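Local coordinates for endo-1,4-b-d-mannanase (Trichoderma reesei, PDB 1QNR), which hydrolyses internal beta-1,4-mannosidic linkages of mannans as an endo-acting glycoside hydrolase of family 5, at residues F21-F31 with L50-N59. Numbering follows the deposited sequence.
Sequences FAGTNCYWCSF and LKVVRVWGFN
Trp-56 lies sandwiched just past the C-terminal ends of two neighbouring parallel strands: CB of Tyr-27 sits over one face of its indole, 3.4 Å from the five-membered ring centroid, while CZ of Phe-58 covers the opposite face. With CG between backbone N and carbonyl carbon (chi1 79°), the Tyr-27 phenol is turned away, leaving CB to meet the indole; the two ring planes lie at 38°, and the OH bonds to Asn-319. The indole turns its edge to a face of the Arg-54 guanidinium, CZ3 standing 3.6 Å above that plane. Arg-54, CG anti to the backbone N (chi1 -177°) and extended as far as NE, runs alongside Asn-25; NH1 reaches OD1 of Asn-25 at 2.9 Å, within the guanidinium plane, although the amide is turned nearly perpendicular to it. Replacing Trp-56 by alanine would probably open a gap between CB of Tyr-27 and CZ of Phe-58 and strip the guanidinium face of its cover. OG of Ser-30 grips O of Trp-56 at 2.8 Å, and ND2 of Asn-59 lies over one face of the Phe-31 ring, offset toward the rim. At the other end CG2 of Val-52 rests on the Phe-21 ring. Strands 21-25 and 52-54, a beta-alpha-beta crossover of the TIM barrel paired through Thr-24 N to Val-52 O and Arg-54 N to Thr-24 O, thus place Arg-54 to pair with Glu-165, Glu-275 and Glu-276, which probably balance its buried charge, while the following loops supply the aromatics.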
loop_
_atom_site.group_PDB
_atom_site.type_symbol
_atom_site.label_atom_id
_atom_site.label_comp_id
_atom_site.label_asym_id
_atom_site.label_seq_id
_atom_site.Cartn_x
_atom_site.Cartn_y
_atom_site.Cartn_z
ATOM N N PHE A 21 -8.714 1.426 12.862
ATOM C CA PHE A 21 -7.875 2.603 12.615
ATOM C C PHE A 21 -8.268 3.271 11.303
ATOM O O PHE A 21 -8.741 2.627 10.344
ATOM C CB PHE A 21 -6.371 2.230 12.556
ATOM C CG PHE A 21 -5.913 1.533 11.283
ATOM C CD1 PHE A 21 -5.538 2.227 10.140
ATOM C CD2 PHE A 21 -5.864 0.133 11.252
ATOM C CE1 PHE A 21 -5.174 1.545 8.960
ATOM C CE2 PHE A 21 -5.473 -0.553 10.083
ATOM C CZ PHE A 21 -5.083 0.148 8.952
ATOM N N ALA A 22 -8.023 4.589 11.251
ATOM C CA ALA A 22 -8.037 5.315 9.956
ATOM C C ALA A 22 -6.613 5.695 9.594
ATOM O O ALA A 22 -5.808 6.113 10.438
ATOM C CB ALA A 22 -8.918 6.579 9.988
ATOM N N GLY A 23 -6.318 5.594 8.273
ATOM C CA GLY A 23 -4.999 6.025 7.755
ATOM C C GLY A 23 -5.149 6.714 6.371
ATOM O O GLY A 23 -6.274 7.031 5.969
ATOM N N THR A 24 -4.023 6.935 5.701
ATOM C CA THR A 24 -4.069 7.587 4.366
ATOM C C THR A 24 -2.901 7.103 3.495
ATOM O O THR A 24 -1.916 6.573 4.013
ATOM C CB THR A 24 -3.985 9.143 4.533
ATOM O OG1 THR A 24 -4.195 9.781 3.236
ATOM C CG2 THR A 24 -2.579 9.612 5.030
ATOM N N ASN A 25 -3.054 7.298 2.176
ATOM C CA ASN A 25 -1.975 7.022 1.230
ATOM C C ASN A 25 -1.186 8.287 0.940
ATOM O O ASN A 25 -1.788 9.377 0.715
ATOM C CB ASN A 25 -2.543 6.527 -0.157
ATOM C CG ASN A 25 -3.005 5.089 -0.017
ATOM O OD1 ASN A 25 -2.262 4.096 -0.204
ATOM N ND2 ASN A 25 -4.299 4.868 0.333
ATOM N N CYS A 26 0.147 8.204 1.016
ATOM C CA CYS A 26 1.060 9.315 0.677
ATOM C C CYS A 26 2.254 8.772 -0.064
ATOM O O CYS A 26 3.391 8.659 0.442
ATOM C CB CYS A 26 1.473 10.056 1.962
ATOM S SG CYS A 26 2.486 11.573 1.532
ATOM N N TYR A 27 2.045 8.321 -1.334
ATOM C CA TYR A 27 3.125 7.639 -2.069
ATOM C C TYR A 27 4.355 8.523 -2.147
ATOM O O TYR A 27 5.502 8.008 -2.068
ATOM C CB TYR A 27 2.689 7.137 -3.486
ATOM C CG TYR A 27 2.648 8.225 -4.553
ATOM C CD1 TYR A 27 3.831 8.559 -5.256
ATOM C CD2 TYR A 27 1.472 8.881 -4.850
ATOM C CE1 TYR A 27 3.775 9.601 -6.203
ATOM C CE2 TYR A 27 1.408 9.900 -5.802
ATOM C CZ TYR A 27 2.582 10.215 -6.464
ATOM O OH TYR A 27 2.546 11.242 -7.445
ATOM N N TRP A 28 4.080 9.817 -2.316
ATOM C CA TRP A 28 5.094 10.810 -2.700
ATOM C C TRP A 28 5.919 11.272 -1.501
ATOM O O TRP A 28 7.017 11.881 -1.646
ATOM C CB TRP A 28 4.354 12.005 -3.375
ATOM C CG TRP A 28 3.148 12.529 -2.622
ATOM C CD1 TRP A 28 1.837 12.217 -2.889
ATOM C CD2 TRP A 28 3.108 13.451 -1.477
ATOM N NE1 TRP A 28 0.993 12.861 -1.948
ATOM C CE2 TRP A 28 1.766 13.621 -1.095
ATOM C CE3 TRP A 28 4.109 14.147 -0.726
ATOM C CZ2 TRP A 28 1.317 14.479 -0.066
ATOM C CZ3 TRP A 28 3.663 14.960 0.346
ATOM C CH2 TRP A 28 2.298 15.100 0.649
ATOM N N CYS A 29 5.487 10.895 -0.284
ATOM C CA CYS A 29 6.256 11.262 0.906
ATOM C C CYS A 29 7.683 10.697 0.869
ATOM O O CYS A 29 8.702 11.292 1.282
ATOM C CB CYS A 29 5.472 10.655 2.147
ATOM S SG CYS A 29 4.049 11.702 2.799
ATOM N N SER A 30 7.806 9.475 0.250
ATOM C CA SER A 30 9.129 8.809 0.144
ATOM C C SER A 30 10.149 9.506 -0.737
ATOM O O SER A 30 11.332 9.123 -0.657
ATOM C CB SER A 30 8.930 7.393 -0.573
ATOM O OG SER A 30 8.004 6.682 0.271
ATOM N N PHE A 31 9.719 10.466 -1.576
ATOM C CA PHE A 31 10.653 11.081 -2.537
ATOM C C PHE A 31 10.904 12.556 -2.184
ATOM O O PHE A 31 11.543 13.281 -2.964
ATOM C CB PHE A 31 10.035 10.954 -3.969
ATOM C CG PHE A 31 9.577 9.547 -4.333
ATOM C CD1 PHE A 31 10.368 8.438 -3.961
ATOM C CD2 PHE A 31 8.451 9.368 -5.137
ATOM C CE1 PHE A 31 9.909 7.132 -4.328
ATOM C CE2 PHE A 31 8.068 8.099 -5.542
ATOM C CZ PHE A 31 8.756 6.969 -5.095
ATOM N N LEU A 50 -4.976 10.342 12.273
ATOM C CA LEU A 50 -4.691 9.157 11.466
ATOM C C LEU A 50 -3.490 8.433 12.085
ATOM O O LEU A 50 -2.533 9.078 12.592
ATOM C CB LEU A 50 -4.391 9.610 10.018
ATOM C CG LEU A 50 -5.590 10.294 9.313
ATOM C CD1 LEU A 50 -5.147 10.757 7.911
ATOM C CD2 LEU A 50 -6.813 9.403 9.206
ATOM N N LYS A 51 -3.491 7.115 11.936
ATOM C CA LYS A 51 -2.427 6.328 12.656
ATOM C C LYS A 51 -1.485 5.630 11.704
ATOM O O LYS A 51 -0.358 5.182 12.124
ATOM C CB LYS A 51 -3.101 5.214 13.521
ATOM C CG LYS A 51 -3.735 5.833 14.814
ATOM C CD LYS A 51 -4.256 4.650 15.709
ATOM C CE LYS A 51 -4.783 5.267 17.034
ATOM N NZ LYS A 51 -5.289 4.160 17.984
ATOM N N VAL A 52 -1.808 5.492 10.412
ATOM C CA VAL A 52 -1.046 4.667 9.436
ATOM C C VAL A 52 -0.945 5.414 8.101
ATOM O O VAL A 52 -1.949 6.027 7.657
ATOM C CB VAL A 52 -1.757 3.303 9.213
ATOM C CG1 VAL A 52 -0.824 2.397 8.345
ATOM C CG2 VAL A 52 -2.050 2.556 10.523
ATOM N N VAL A 53 0.248 5.387 7.504
ATOM C CA VAL A 53 0.507 6.047 6.214
ATOM C C VAL A 53 1.096 4.983 5.266
ATOM O O VAL A 53 2.023 4.243 5.644
ATOM C CB VAL A 53 1.522 7.237 6.322
ATOM C CG1 VAL A 53 1.590 8.010 4.989
ATOM C CG2 VAL A 53 1.104 8.172 7.425
ATOM N N ARG A 54 0.594 4.958 4.016
ATOM C CA ARG A 54 1.147 4.031 2.975
ATOM C C ARG A 54 2.066 4.843 2.071
ATOM O O ARG A 54 1.633 5.876 1.491
ATOM C CB ARG A 54 -0.023 3.326 2.286
ATOM C CG ARG A 54 0.484 2.277 1.239
ATOM C CD ARG A 54 -0.681 1.284 0.985
ATOM N NE ARG A 54 -0.408 0.367 -0.159
ATOM C CZ ARG A 54 -0.788 0.618 -1.436
ATOM N NH1 ARG A 54 -1.370 1.786 -1.762
ATOM N NH2 ARG A 54 -0.607 -0.360 -2.333
ATOM N N VAL A 55 3.346 4.437 1.944
ATOM C CA VAL A 55 4.385 5.227 1.148
ATOM C C VAL A 55 5.028 4.268 0.161
ATOM O O VAL A 55 5.140 3.047 0.458
ATOM C CB VAL A 55 5.418 5.877 2.114
ATOM C CG1 VAL A 55 4.704 6.794 3.132
ATOM C CG2 VAL A 55 6.304 4.858 2.851
ATOM N N TRP A 56 5.544 4.780 -0.983
ATOM C CA TRP A 56 6.243 3.809 -1.911
ATOM C C TRP A 56 7.600 3.393 -1.348
ATOM O O TRP A 56 8.437 4.202 -0.923
ATOM C CB TRP A 56 6.426 4.429 -3.306
ATOM C CG TRP A 56 5.170 4.459 -4.171
ATOM C CD1 TRP A 56 5.177 5.029 -5.423
ATOM C CD2 TRP A 56 3.844 3.902 -3.970
ATOM N NE1 TRP A 56 3.954 4.813 -6.025
ATOM C CE2 TRP A 56 3.113 4.159 -5.157
ATOM C CE3 TRP A 56 3.208 3.232 -2.883
ATOM C CZ2 TRP A 56 1.780 3.731 -5.358
ATOM C CZ3 TRP A 56 1.853 2.837 -3.109
ATOM C CH2 TRP A 56 1.112 3.084 -4.324
ATOM N N GLY A 57 7.902 2.078 -1.445
ATOM C CA GLY A 57 9.243 1.577 -1.068
ATOM C C GLY A 57 10.114 1.262 -2.264
ATOM O O GLY A 57 11.166 0.573 -2.083
ATOM N N PHE A 58 9.786 1.820 -3.433
ATOM C CA PHE A 58 10.474 1.606 -4.683
ATOM C C PHE A 58 10.585 2.913 -5.475
ATOM O O PHE A 58 9.794 3.842 -5.306
ATOM C CB PHE A 58 9.679 0.569 -5.591
ATOM C CG PHE A 58 8.202 0.942 -5.806
ATOM C CD1 PHE A 58 7.855 1.870 -6.833
ATOM C CD2 PHE A 58 7.201 0.426 -5.004
ATOM C CE1 PHE A 58 6.516 2.223 -6.989
ATOM C CE2 PHE A 58 5.844 0.759 -5.181
ATOM C CZ PHE A 58 5.512 1.672 -6.182
ATOM N N ASN A 59 11.630 2.908 -6.351
ATOM C CA ASN A 59 11.775 3.978 -7.368
ATOM C C ASN A 59 12.834 3.436 -8.335
ATOM O O ASN A 59 14.067 3.542 -8.166
ATOM C CB ASN A 59 12.193 5.330 -6.690
ATOM C CG ASN A 59 12.118 6.486 -7.672
ATOM O OD1 ASN A 59 12.395 6.318 -8.861
ATOM N ND2 ASN A 59 11.768 7.715 -7.234
#